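Local coordinates for p-47 protein (Clostridium botulinum E1 str. 'BoNT E Beluga', PDB 5WIX) that is of unknown function but has a topology like that of bactericidal/permeability-increasing protein, with a tulip-type fold that may point to binding of lipids, at residues N333-K339 with E352-I358; I69-S75 with Y194-N200; F399-I403 with F426-G430; A292-Y296 with V320-G324. One frame throughout, in Å; residues are numbered along the deposited sequence.

The four contacts are spread along an elongated chain. Contacts 1 and 4 lie on the same side of its centre, in the curled antiparallel sheet that packs on helix 370-390; their centres are about 25 Å apart, and strands 311-322 and 328-343 are neighbours that link them. Contact 3 is the most central, about 8 Å from the centre of the chain. It shares the six-stranded sheet with contact 2, about 24 Å away between centres, where an outermost strand of that sheet meets a second, larger sheet. Contacts 2 and 4 are the farthest apart, about 65 Å between centres. With the function unknown, no active site can be assigned to any of them.

Contact 1: N333-K339 with E352-I358; sequences NMECITK and EIYSTPI
Seven backbone hydrogen bonds join strand 333-339 to the antiparallel segment 352-358. Glu-352 and Lys-339 bond both ways, Lys-339 N to Glu-352 O at 2.8 Å and Glu-352 N to Lys-339 O at 3.1 Å. Ile-337 O accepts from two successive amides, Tyr-354 N at 2.8 Å and Ser-355 N at 3.3 Å, while Ile-337 N donates to Ser-355 O at 3.0 Å. Glu-335 N to Ile-358 O (3.0 Å) and Ile-358 N to Glu-335 O (3.3 Å) complete the ladder. Tyr-354 and Ser-355 both face Ile-337, a classic beta bulge, with Tyr-354, in its first position, at phi/psi -98/-48. A further one-residue register shift lies between Glu-335 and Ile-337, where the chain turns a corner at Pro-357, which has no amide hydrogen. The strands, at 143°, form a hairpin within the curled sheet of this tulip-type fold. Glu-335 (t, t) and Ile-358 (m, t) pack CB to CB at 3.7 Å. Ile-337 (m, m) lays CG2 3.9 Å from Tyr-354 CD2, and beta-branching suits its extended backbone. Cys-336 (t) sets SG 3.8 Å from Ile-353 CD1 and packs on Leu-391; Met-334, long, flexible and buried, touches Phe-387 and Arg-388 of helix 370-390, which Ile-353 and Thr-356 also touch.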
loop_
_atom_site.group_PDB
_atom_site.type_symbol
_atom_site.label_atom_id
_atom_site.label_comp_id
_atom_site.label_asym_id
_atom_site.label_seq_id
_atom_site.Cartn_x
_atom_site.Cartn_y
_atom_site.Cartn_z
ATOM N N ASN A 333 -8.736 -7.665 -35.405
ATOM C CA ASN A 333 -8.635 -8.374 -34.117
ATOM C C ASN A 333 -7.194 -8.480 -33.615
ATOM O O ASN A 333 -6.321 -8.962 -34.338
ATOM C CB ASN A 333 -9.219 -9.785 -34.218
ATOM C CG ASN A 333 -10.720 -9.792 -34.459
ATOM O OD1 ASN A 333 -11.502 -10.093 -33.553
ATOM N ND2 ASN A 333 -11.132 -9.481 -35.694
ATOM N N MET A 334 -6.946 -8.055 -32.378
ATOM C CA MET A 334 -5.620 -8.221 -31.771
ATOM C C MET A 334 -5.649 -8.841 -30.370
ATOM O O MET A 334 -6.539 -8.555 -29.573
ATOM C CB MET A 334 -4.894 -6.876 -31.700
ATOM C CG MET A 334 -3.455 -6.983 -31.260
ATOM S SD MET A 334 -2.515 -5.471 -31.534
ATOM C CE MET A 334 -3.312 -4.462 -30.303
ATOM N N GLU A 335 -4.679 -9.706 -30.088
ATOM C CA GLU A 335 -4.327 -10.045 -28.704
ATOM C C GLU A 335 -2.856 -9.713 -28.495
ATOM O O GLU A 335 -2.004 -10.105 -29.297
ATOM C CB GLU A 335 -4.586 -11.512 -28.370
ATOM C CG GLU A 335 -4.285 -11.837 -26.893
ATOM C CD GLU A 335 -4.376 -13.322 -26.538
ATOM O OE1 GLU A 335 -5.056 -13.664 -25.544
ATOM O OE2 GLU A 335 -3.750 -14.147 -27.234
ATOM N N CYS A 336 -2.556 -8.989 -27.419
ATOM C CA CYS A 336 -1.210 -8.449 -27.235
ATOM C C CYS A 336 -0.813 -8.335 -25.770
ATOM O O CYS A 336 -1.365 -7.517 -25.017
ATOM C CB CYS A 336 -1.093 -7.074 -27.900
ATOM S SG CYS A 336 0.518 -6.282 -27.680
ATOM N N ILE A 337 0.165 -9.154 -25.395
ATOM C CA ILE A 337 0.712 -9.202 -24.046
ATOM C C ILE A 337 1.774 -8.122 -23.813
ATOM O O ILE A 337 2.766 -8.051 -24.545
ATOM C CB ILE A 337 1.333 -10.554 -23.792
ATOM C CG1 ILE A 337 0.415 -11.663 -24.321
ATOM C CG2 ILE A 337 1.669 -10.709 -22.316
ATOM C CD1 ILE A 337 -0.891 -11.763 -23.597
ATOM N N THR A 338 1.570 -7.275 -22.807
ATOM C CA THR A 338 2.604 -6.323 -22.420
ATOM C C THR A 338 3.097 -6.664 -21.024
ATOM O O THR A 338 2.399 -7.360 -20.285
ATOM C CB THR A 338 2.105 -4.887 -22.443
ATOM O OG1 THR A 338 0.975 -4.775 -21.571
ATOM C CG2 THR A 338 1.673 -4.530 -23.825
ATOM N N LYS A 339 4.281 -6.159 -20.667
ATOM C CA LYS A 339 4.963 -6.565 -19.434
ATOM C C LYS A 339 5.475 -5.415 -18.565
ATOM O O LYS A 339 6.099 -4.483 -19.063
ATOM C CB LYS A 339 6.145 -7.481 -19.777
ATOM C CG LYS A 339 6.963 -7.931 -18.583
ATOM C CD LYS A 339 8.174 -8.774 -19.004
ATOM C CE LYS A 339 8.917 -9.352 -17.780
ATOM N NZ LYS A 339 10.117 -10.174 -18.127
ATOM N N GLU A 352 6.415 -2.868 -21.731
ATOM C CA GLU A 352 6.866 -3.140 -23.069
ATOM C C GLU A 352 6.086 -4.300 -23.662
ATOM O O GLU A 352 5.309 -4.969 -22.979
ATOM C CB GLU A 352 8.361 -3.416 -23.072
ATOM C CG GLU A 352 8.758 -4.706 -22.464
ATOM C CD GLU A 352 10.256 -4.810 -22.326
ATOM O OE1 GLU A 352 10.935 -3.841 -22.750
ATOM O OE2 GLU A 352 10.737 -5.845 -21.803
ATOM N N ILE A 353 6.275 -4.495 -24.958
ATOM C CA ILE A 353 5.604 -5.548 -25.695
ATOM C C ILE A 353 6.266 -6.885 -25.418
ATOM O O ILE A 353 7.473 -7.014 -25.599
ATOM C CB ILE A 353 5.648 -5.254 -27.201
ATOM C CG1 ILE A 353 4.990 -3.901 -27.480
ATOM C CG2 ILE A 353 5.000 -6.399 -27.999
ATOM C CD1 ILE A 353 3.450 -3.927 -27.370
ATOM N N TYR A 354 5.488 -7.878 -24.985
ATOM C CA TYR A 354 6.021 -9.222 -24.725
ATOM C C TYR A 354 5.764 -10.133 -25.918
ATOM O O TYR A 354 6.658 -10.835 -26.397
ATOM C CB TYR A 354 5.388 -9.812 -23.468
ATOM C CG TYR A 354 5.882 -11.194 -23.073
ATOM C CD1 TYR A 354 7.094 -11.356 -22.407
ATOM C CD2 TYR A 354 5.119 -12.333 -23.327
ATOM C CE1 TYR A 354 7.546 -12.615 -22.024
ATOM C CE2 TYR A 354 5.565 -13.599 -22.944
ATOM C CZ TYR A 354 6.780 -13.732 -22.292
ATOM O OH TYR A 354 7.233 -14.982 -21.911
ATOM N N SER A 355 4.530 -10.105 -26.403
ATOM C CA SER A 355 4.157 -10.928 -27.541
ATOM C C SER A 355 2.940 -10.383 -28.258
ATOM O O SER A 355 2.113 -9.684 -27.674
ATOM C CB SER A 355 3.868 -12.348 -27.086
ATOM O OG SER A 355 2.634 -12.382 -26.392
ATOM N N THR A 356 2.814 -10.729 -29.525
ATOM C CA THR A 356 1.590 -10.423 -30.231
ATOM C C THR A 356 1.056 -11.723 -30.783
ATOM O O THR A 356 1.274 -12.054 -31.953
ATOM C CB THR A 356 1.806 -9.383 -31.333
ATOM O OG1 THR A 356 3.101 -9.564 -31.918
ATOM C CG2 THR A 356 1.753 -8.021 -30.720
ATOM N N PRO A 357 0.369 -12.481 -29.917
ATOM C CA PRO A 357 -0.134 -13.791 -30.341
ATOM C C PRO A 357 -1.277 -13.689 -31.354
ATOM O O PRO A 357 -1.574 -14.685 -32.005
ATOM C CB PRO A 357 -0.593 -14.445 -29.024
ATOM C CG PRO A 357 -0.717 -13.359 -28.034
ATOM C CD PRO A 357 0.180 -12.235 -28.475
ATOM N N ILE A 358 -1.881 -12.514 -31.506
ATOM C CA ILE A 358 -2.921 -12.312 -32.522
ATOM C C ILE A 358 -2.848 -10.940 -33.183
ATOM O O ILE A 358 -2.966 -9.913 -32.513
ATOM C CB ILE A 358 -4.344 -12.465 -31.930
ATOM C CG1 ILE A 358 -4.650 -13.929 -31.583
ATOM C CG2 ILE A 358 -5.383 -11.928 -32.900
ATOM C CD1 ILE A 358 -5.989 -14.124 -30.869
#

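Contact 2: I69-S75 with Y194-N200; sequences IINGGTS and YYSPTDN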
loop_
_atom_site.group_PDB
_atom_site.type_symbol
_atom_site.label_atom_id
_atom_site.label_comp_id
_atom_site.label_asym_id
_atom_site.label_seq_id
_atom_site.Cartn_x
_atom_site.Cartn_y
_atom_site.Cartn_z
ATOM N N ILE A 69 10.285 -2.773 21.000
ATOM C CA ILE A 69 9.164 -3.544 20.487
ATOM C C ILE A 69 9.665 -4.919 20.047
ATOM O O ILE A 69 10.764 -5.029 19.480
ATOM C CB ILE A 69 8.496 -2.795 19.322
ATOM C CG1 ILE A 69 8.344 -1.322 19.701
ATOM C CG2 ILE A 69 7.152 -3.418 18.963
ATOM C CD1 ILE A 69 8.002 -0.427 18.546
ATOM N N ILE A 70 8.891 -5.965 20.340
ATOM C CA ILE A 70 9.296 -7.328 19.987
ATOM C C ILE A 70 8.116 -8.117 19.439
ATOM O O ILE A 70 6.975 -7.638 19.432
ATOM C CB ILE A 70 9.921 -8.128 21.206
ATOM C CG1 ILE A 70 8.849 -8.568 22.215
ATOM C CG2 ILE A 70 11.041 -7.341 21.890
ATOM C CD1 ILE A 70 9.335 -9.602 23.247
ATOM N N ASN A 71 8.402 -9.333 18.982
ATOM C CA ASN A 71 7.366 -10.258 18.521
ATOM C C ASN A 71 6.338 -10.592 19.585
ATOM O O ASN A 71 6.503 -10.248 20.750
ATOM C CB ASN A 71 7.981 -11.575 18.041
ATOM C CG ASN A 71 8.775 -11.427 16.765
ATOM O OD1 ASN A 71 9.605 -10.534 16.643
ATOM N ND2 ASN A 71 8.532 -12.316 15.809
ATOM N N GLY A 72 5.292 -11.300 19.179
ATOM C CA GLY A 72 4.304 -11.807 20.111
ATOM C C GLY A 72 3.112 -10.886 20.200
ATOM O O GLY A 72 2.101 -11.204 20.846
ATOM N N GLY A 73 3.247 -9.732 19.554
ATOM C CA GLY A 73 2.162 -8.777 19.460
ATOM C C GLY A 73 1.018 -9.300 18.613
ATOM O O GLY A 73 1.202 -9.638 17.440
ATOM N N THR A 74 -0.166 -9.361 19.216
ATOM C CA THR A 74 -1.364 -9.866 18.555
ATOM C C THR A 74 -2.361 -8.734 18.354
ATOM O O THR A 74 -2.544 -7.909 19.250
ATOM C CB THR A 74 -2.052 -10.984 19.375
ATOM O OG1 THR A 74 -1.165 -12.102 19.541
ATOM C CG2 THR A 74 -3.328 -11.434 18.696
ATOM N N SER A 75 -2.998 -8.727 17.185
ATOM C CA SER A 75 -4.053 -7.777 16.858
ATOM C C SER A 75 -3.565 -6.330 16.971
ATOM O O SER A 75 -2.497 -5.991 16.459
ATOM C CB SER A 75 -5.289 -8.036 17.732
ATOM O OG SER A 75 -5.750 -9.367 17.583
ATOM N N TYR A 194 -0.068 -6.025 14.110
ATOM C CA TYR A 194 1.348 -6.311 14.200
ATOM C C TYR A 194 1.690 -7.637 13.540
ATOM O O TYR A 194 1.125 -8.680 13.886
ATOM C CB TYR A 194 1.783 -6.324 15.660
ATOM C CG TYR A 194 3.262 -6.496 15.818
ATOM C CD1 TYR A 194 4.089 -5.398 15.869
ATOM C CD2 TYR A 194 3.838 -7.758 15.918
ATOM C CE1 TYR A 194 5.453 -5.531 16.003
ATOM C CE2 TYR A 194 5.208 -7.907 16.059
ATOM C CZ TYR A 194 6.009 -6.782 16.103
ATOM O OH TYR A 194 7.368 -6.886 16.242
ATOM N N TYR A 195 2.629 -7.612 12.605
ATOM C CA TYR A 195 2.997 -8.855 11.947
ATOM C C TYR A 195 4.276 -9.417 12.524
ATOM O O TYR A 195 5.348 -8.821 12.388
ATOM C CB TYR A 195 3.152 -8.666 10.436
ATOM C CG TYR A 195 3.581 -9.931 9.707
ATOM C CD1 TYR A 195 2.706 -11.008 9.556
ATOM C CD2 TYR A 195 4.862 -10.047 9.169
ATOM C CE1 TYR A 195 3.097 -12.160 8.891
ATOM C CE2 TYR A 195 5.261 -11.197 8.508
ATOM C CZ TYR A 195 4.375 -12.246 8.372
ATOM O OH TYR A 195 4.775 -13.382 7.710
ATOM N N SER A 196 4.151 -10.569 13.175
ATOM C CA SER A 196 5.322 -11.335 13.590
ATOM C C SER A 196 5.377 -12.622 12.764
ATOM O O SER A 196 4.371 -13.320 12.627
ATOM C CB SER A 196 5.315 -11.628 15.113
ATOM O OG SER A 196 4.045 -11.998 15.630
ATOM N N PRO A 197 6.545 -12.904 12.158
ATOM C CA PRO A 197 6.714 -14.057 11.266
ATOM C C PRO A 197 7.069 -15.351 11.986
ATOM O O PRO A 197 6.875 -15.480 13.196
ATOM C CB PRO A 197 7.874 -13.629 10.350
ATOM C CG PRO A 197 8.047 -12.150 10.581
ATOM C CD PRO A 197 7.651 -11.950 12.008
ATOM N N THR A 198 7.591 -16.301 11.217
ATOM C CA THR A 198 8.043 -17.580 11.747
ATOM C C THR A 198 9.521 -17.480 12.154
ATOM O O THR A 198 9.891 -17.858 13.273
ATOM C CB THR A 198 7.816 -18.707 10.717
ATOM O OG1 THR A 198 8.645 -18.486 9.570
ATOM C CG2 THR A 198 6.352 -18.724 10.273
ATOM N N ASP A 199 10.358 -16.949 11.260
ATOM C CA ASP A 199 11.688 -16.485 11.657
ATOM C C ASP A 199 11.484 -15.292 12.583
ATOM O O ASP A 199 10.366 -14.800 12.708
ATOM C CB ASP A 199 12.559 -16.105 10.447
ATOM C CG ASP A 199 11.984 -14.949 9.629
ATOM O OD1 ASP A 199 10.909 -14.421 9.975
ATOM O OD2 ASP A 199 12.616 -14.558 8.627
ATOM N N ASN A 200 12.540 -14.796 13.214
ATOM C CA ASN A 200 12.309 -13.836 14.286
ATOM C C ASN A 200 11.961 -12.390 13.871
ATOM O O ASN A 200 10.960 -11.860 14.346
ATOM C CB ASN A 200 13.504 -13.802 15.235
ATOM C CG ASN A 200 13.243 -12.929 16.445
ATOM O OD1 ASN A 200 13.746 -11.809 16.524
ATOM N ND2 ASN A 200 12.430 -13.426 17.386
#
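This is a junction between two sheets, made by side-chain and loop packing and not by strand pairing. Strand 58-70 belongs to the large antiparallel sheet, strand 187-195 is an outermost strand of the six-stranded one, and the loops that follow both strands meet here. Tyr-194 is the centre of it, with more area covered than any other residue of the two segments. Its chi1 of -175° (t) extends the ring across the turn at 71-73: Ile-69 CG2 lies 4.0 Å from Tyr-194 CE1, Gly-73 O is 3.6 Å from Tyr-194 CD2, and Ile-70 O is 3.3 Å from Tyr-194 OH. Leu-78 and Tyr-204 also touch this buried ring. Two glycines suit the turn for different reasons. Gly-72 has a positive phi of 96°, at which a CB would jam against the preceding carbonyl, whereas a CB on Gly-73 would fall only 3.2 Å from Tyr-194 CD2. Farther along, Asn-71 reaches over Ser-196 toward Asn-200. The one backbone link, Tyr-194 N to Ser-75 O at 3.4 Å, is weak. With so little backbone bonding, the two segments meet mainly through side-chain packing, Tyr-194 on the peptide of 70-73 and Asn-71 beside Ser-196 and Asn-200.

Contact 3: F399-I403 with F426-G430; sequences FTDII and FCIQG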
loop_
_atom_site.group_PDB
_atom_site.type_symbol
_atom_site.label_atom_id
_atom_site.label_comp_id
_atom_site.label_asym_id
_atom_site.label_seq_id
_atom_site.Cartn_x
_atom_site.Cartn_y
_atom_site.Cartn_z
ATOM N N PHE A 399 6.305 8.112 -7.459
ATOM C CA PHE A 399 6.033 7.062 -6.485
ATOM C C PHE A 399 6.546 7.418 -5.103
ATOM O O PHE A 399 5.958 7.024 -4.094
ATOM C CB PHE A 399 6.632 5.746 -6.946
ATOM C CG PHE A 399 6.006 5.234 -8.193
ATOM C CD1 PHE A 399 4.717 4.731 -8.166
ATOM C CD2 PHE A 399 6.689 5.294 -9.402
ATOM C CE1 PHE A 399 4.135 4.263 -9.302
ATOM C CE2 PHE A 399 6.110 4.819 -10.546
ATOM C CZ PHE A 399 4.834 4.312 -10.506
ATOM N N THR A 400 7.626 8.181 -5.057
ATOM C CA THR A 400 8.075 8.732 -3.790
ATOM C C THR A 400 6.960 9.567 -3.159
ATOM O O THR A 400 6.746 9.512 -1.944
ATOM C CB THR A 400 9.313 9.600 -3.964
ATOM O OG1 THR A 400 10.380 8.815 -4.517
ATOM C CG2 THR A 400 9.729 10.174 -2.633
ATOM N N ASP A 401 6.245 10.326 -3.992
ATOM C CA ASP A 401 5.121 11.113 -3.501
ATOM C C ASP A 401 4.050 10.171 -2.951
ATOM O O ASP A 401 3.439 10.445 -1.909
ATOM C CB ASP A 401 4.549 12.007 -4.607
ATOM C CG ASP A 401 5.274 13.338 -4.726
ATOM O OD1 ASP A 401 6.259 13.558 -3.990
ATOM O OD2 ASP A 401 4.853 14.168 -5.565
ATOM N N ILE A 402 3.855 9.049 -3.644
ATOM C CA ILE A 402 2.805 8.092 -3.299
ATOM C C ILE A 402 3.077 7.371 -1.989
ATOM O O ILE A 402 2.182 7.232 -1.167
ATOM C CB ILE A 402 2.608 7.035 -4.404
ATOM C CG1 ILE A 402 1.711 7.592 -5.517
ATOM C CG2 ILE A 402 1.997 5.747 -3.827
ATOM C CD1 ILE A 402 1.631 6.691 -6.759
ATOM N N ILE A 403 4.301 6.905 -1.784
ATOM C CA ILE A 403 4.539 6.155 -0.572
ATOM C C ILE A 403 4.396 7.131 0.605
ATOM O O ILE A 403 3.762 6.802 1.608
ATOM C CB ILE A 403 5.912 5.418 -0.587
ATOM C CG1 ILE A 403 5.952 4.357 0.518
ATOM C CG2 ILE A 403 7.090 6.386 -0.486
ATOM C CD1 ILE A 403 7.032 3.319 0.316
ATOM N N PHE A 426 0.376 -4.164 -6.285
ATOM C CA PHE A 426 1.353 -3.187 -6.750
ATOM C C PHE A 426 2.039 -2.705 -5.509
ATOM O O PHE A 426 1.384 -2.142 -4.622
ATOM C CB PHE A 426 0.697 -2.019 -7.521
ATOM C CG PHE A 426 1.684 -0.983 -8.022
ATOM C CD1 PHE A 426 2.300 -1.125 -9.258
ATOM C CD2 PHE A 426 1.987 0.139 -7.256
ATOM C CE1 PHE A 426 3.208 -0.176 -9.710
ATOM C CE2 PHE A 426 2.890 1.096 -7.717
ATOM C CZ PHE A 426 3.500 0.934 -8.941
ATOM N N CYS A 427 3.340 -2.968 -5.428
ATOM C CA CYS A 427 4.077 -2.799 -4.191
ATOM C C CYS A 427 5.222 -1.837 -4.366
ATOM O O CYS A 427 6.061 -1.992 -5.273
ATOM C CB CYS A 427 4.612 -4.142 -3.689
ATOM S SG CYS A 427 5.664 -4.027 -2.189
ATOM N N ILE A 428 5.255 -0.847 -3.482
ATOM C CA ILE A 428 6.330 0.136 -3.460
ATOM C C ILE A 428 7.104 -0.048 -2.148
ATOM O O ILE A 428 6.476 -0.262 -1.118
ATOM C CB ILE A 428 5.780 1.579 -3.578
ATOM C CG1 ILE A 428 4.976 1.728 -4.863
ATOM C CG2 ILE A 428 6.906 2.577 -3.539
ATOM C CD1 ILE A 428 4.168 3.044 -4.997
ATOM N N GLN A 429 8.435 0.036 -2.205
ATOM C CA GLN A 429 9.323 -0.183 -1.064
ATOM C C GLN A 429 10.408 0.888 -0.984
ATOM O O GLN A 429 10.907 1.348 -2.012
ATOM C CB GLN A 429 10.010 -1.555 -1.141
ATOM C CG GLN A 429 9.107 -2.773 -1.009
ATOM C CD GLN A 429 9.859 -4.073 -1.248
ATOM O OE1 GLN A 429 10.955 -4.084 -1.850
ATOM N NE2 GLN A 429 9.285 -5.180 -0.773
ATOM N N GLY A 430 10.816 1.245 0.234
ATOM C CA GLY A 430 11.823 2.283 0.401
ATOM C C GLY A 430 12.488 2.345 1.761
ATOM O O GLY A 430 12.161 1.563 2.648
#
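Ile-428 is the bump at the middle of this contact, and the hollow that receives it is walled by three side chains of helix 399-403. Its CD1 atom pushes in between Phe-399 and Ile-402, 3.6 Å from Phe-399 CD1 and 3.7 Å from Ile-402 CG2, while its CG2 branch meets Ile-403 CD1 at 3.9 Å. The three walls stand at positions i, i+3 and i+4, so one helical turn, closed by the backbone hydrogen bond from Ile-403 N to Phe-399 O at 2.8 Å, brings them all onto the same side. Strand alternation does the matching work opposite: the CB atoms of Phe-426 and Ile-428 point toward the helix, whereas Gln-429 points away and binds Ile-227 O and Ser-229 OG through its amide nitrogen. The helix segment crosses the strand at 90°, with axes 9.2 Å apart, and so lies across the six-stranded antiparallel sheet in the middle of this elongated, BPI-like molecule. At one end of the groove the rings of Phe-399 and Phe-426 meet obliquely, planes at 36° and centroids 5.6 Å apart, with Phe-399 CE1 3.4 Å from Phe-426 CZ, near the edge of the Phe-426 ring. At the other, Ile-403 stretches in a t,t rotamer over the strand backbone, CD1 4.3 Å from Gly-430 N, where Gly-430, with no side chain, presents only backbone. Leu-236 and Ile-414 also touch Ile-403, and Ile-420 touches both phenylalanines.

Contact 4: A292-Y296 with V320-G324; sequences ALYYY and VKLTG
Thr-323 and Tyr-295 hold this contact together, with Val-320 in support. Build strand 293-295 extended (phi/psi near -120/147, -85/130 and -115/153) and set strand 320-322 against it at 153°, nearly antiparallel. Keep the axes 8.1 Å apart at their closest, too far for backbone pairing, so that side chains bridge the gap; the nearest CA atoms are those of Tyr-295 and Thr-323, 6.4 Å apart. Thr-323, at phi/psi -64/118, points its CB toward the partner. With chi1 at 46° (p), its CG2 comes 3.1 Å from Tyr-294 O and its OG1 3.2 Å from Leu-293 CD2; a short, branched side chain can touch both and still put OG1 over one face of the Tyr-295 ring, 3.5 Å from Tyr-295 CE1. Tyr-295 takes chi1 -55° (m) and chi2 -102°, and its long flat ring spans the space: Tyr-295 CE1 is 3.4 Å from Leu-322 CD2, while Lys-321 O lies at the ring edge, 3.7 Å from Tyr-295 CD1. Val-320 (p), compact and branched, brings CG2 to 4.0 Å from Tyr-295 CB. These are the splayed ends of a hairpin in the curled sheet of a tulip-type domain: Tyr-295 pairs with Ile-288 and Leu-322 with Ile-328 through their backbones, while helix 370-390 packs against Tyr-295 and Val-320 through Val-379 and against Leu-322 through Val-375 and Ala-376.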
loop_
_atom_site.group_PDB
_atom_site.type_symbol
_atom_site.label_atom_id
_atom_site.label_comp_id
_atom_site.label_asym_id
_atom_site.label_seq_id
_atom_site.Cartn_x
_atom_site.Cartn_y
_atom_site.Cartn_z
ATOM N N ALA A 292 -2.305 8.102 -49.923
ATOM C CA ALA A 292 -2.716 9.507 -50.008
ATOM C C ALA A 292 -3.879 9.853 -49.090
ATOM O O ALA A 292 -4.266 11.019 -48.993
ATOM C CB ALA A 292 -3.072 9.868 -51.454
ATOM N N LEU A 293 -4.427 8.858 -48.400
ATOM C CA LEU A 293 -5.614 9.102 -47.576
ATOM C C LEU A 293 -5.465 8.809 -46.067
ATOM O O LEU A 293 -4.734 7.897 -45.670
ATOM C CB LEU A 293 -6.778 8.290 -48.129
ATOM C CG LEU A 293 -7.326 8.863 -49.430
ATOM C CD1 LEU A 293 -6.643 8.241 -50.648
ATOM C CD2 LEU A 293 -8.810 8.642 -49.468
ATOM N N TYR A 294 -6.171 9.593 -45.247
ATOM C CA TYR A 294 -6.271 9.368 -43.805
ATOM C C TYR A 294 -7.385 8.376 -43.449
ATOM O O TYR A 294 -8.527 8.525 -43.897
ATOM C CB TYR A 294 -6.502 10.694 -43.060
ATOM C CG TYR A 294 -5.235 11.518 -42.897
ATOM C CD1 TYR A 294 -4.476 11.461 -41.722
ATOM C CD2 TYR A 294 -4.779 12.328 -43.922
ATOM C CE1 TYR A 294 -3.303 12.212 -41.593
ATOM C CE2 TYR A 294 -3.620 13.068 -43.794
ATOM C CZ TYR A 294 -2.890 13.006 -42.637
ATOM O OH TYR A 294 -1.751 13.762 -42.540
ATOM N N TYR A 295 -7.054 7.372 -42.632
ATOM C CA TYR A 295 -8.061 6.435 -42.146
ATOM C C TYR A 295 -8.218 6.578 -40.625
ATOM O O TYR A 295 -7.294 7.024 -39.943
ATOM C CB TYR A 295 -7.706 5.010 -42.561
ATOM C CG TYR A 295 -7.510 4.859 -44.067
ATOM C CD1 TYR A 295 -8.499 4.294 -44.867
ATOM C CD2 TYR A 295 -6.325 5.277 -44.683
ATOM C CE1 TYR A 295 -8.315 4.156 -46.242
ATOM C CE2 TYR A 295 -6.129 5.143 -46.043
ATOM C CZ TYR A 295 -7.126 4.585 -46.828
ATOM O OH TYR A 295 -6.917 4.464 -48.192
ATOM N N TYR A 296 -9.403 6.241 -40.114
ATOM C CA TYR A 296 -9.785 6.522 -38.729
ATOM C C TYR A 296 -10.461 5.326 -38.106
ATOM O O TYR A 296 -11.686 5.313 -37.939
ATOM C CB TYR A 296 -10.738 7.711 -38.643
ATOM C CG TYR A 296 -10.128 9.050 -38.954
ATOM C CD1 TYR A 296 -9.758 9.908 -37.936
ATOM C CD2 TYR A 296 -9.932 9.463 -40.267
ATOM C CE1 TYR A 296 -9.206 11.141 -38.209
ATOM C CE2 TYR A 296 -9.375 10.707 -40.561
ATOM C CZ TYR A 296 -9.015 11.544 -39.523
ATOM O OH TYR A 296 -8.457 12.782 -39.788
ATOM N N VAL A 320 -11.988 -0.667 -39.505
ATOM C CA VAL A 320 -11.541 0.572 -40.123
ATOM C C VAL A 320 -12.182 0.737 -41.500
ATOM O O VAL A 320 -11.975 -0.087 -42.394
ATOM C CB VAL A 320 -10.006 0.629 -40.244
ATOM C CG1 VAL A 320 -9.452 -0.685 -40.750
ATOM C CG2 VAL A 320 -9.601 1.767 -41.149
ATOM N N LYS A 321 -12.984 1.783 -41.674
ATOM C CA LYS A 321 -13.650 1.994 -42.970
ATOM C C LYS A 321 -12.707 2.633 -43.992
ATOM O O LYS A 321 -11.841 3.449 -43.646
ATOM C CB LYS A 321 -14.920 2.843 -42.796
ATOM C CG LYS A 321 -16.012 2.124 -41.985
ATOM C CD LYS A 321 -17.118 3.054 -41.476
ATOM C CE LYS A 321 -18.272 2.244 -40.871
ATOM N NZ LYS A 321 -19.026 1.467 -41.921
ATOM N N LEU A 322 -12.866 2.229 -45.248
ATOM C CA LEU A 322 -12.076 2.783 -46.347
ATOM C C LEU A 322 -12.624 4.119 -46.831
ATOM O O LEU A 322 -13.729 4.177 -47.374
ATOM C CB LEU A 322 -12.042 1.808 -47.515
ATOM C CG LEU A 322 -11.097 0.639 -47.323
ATOM C CD1 LEU A 322 -11.087 -0.202 -48.583
ATOM C CD2 LEU A 322 -9.744 1.208 -47.034
ATOM N N THR A 323 -11.854 5.183 -46.639
ATOM C CA THR A 323 -12.316 6.516 -46.984
ATOM C C THR A 323 -12.546 6.603 -48.497
ATOM O O THR A 323 -11.619 6.391 -49.276
ATOM C CB THR A 323 -11.302 7.587 -46.503
ATOM O OG1 THR A 323 -9.974 7.183 -46.854
ATOM C CG2 THR A 323 -11.366 7.742 -44.981
ATOM N N GLY A 324 -13.789 6.859 -48.911
ATOM C CA GLY A 324 -14.123 6.945 -50.324
ATOM C C GLY A 324 -14.883 5.733 -50.816
ATOM O O GLY A 324 -15.465 5.750 -51.893
#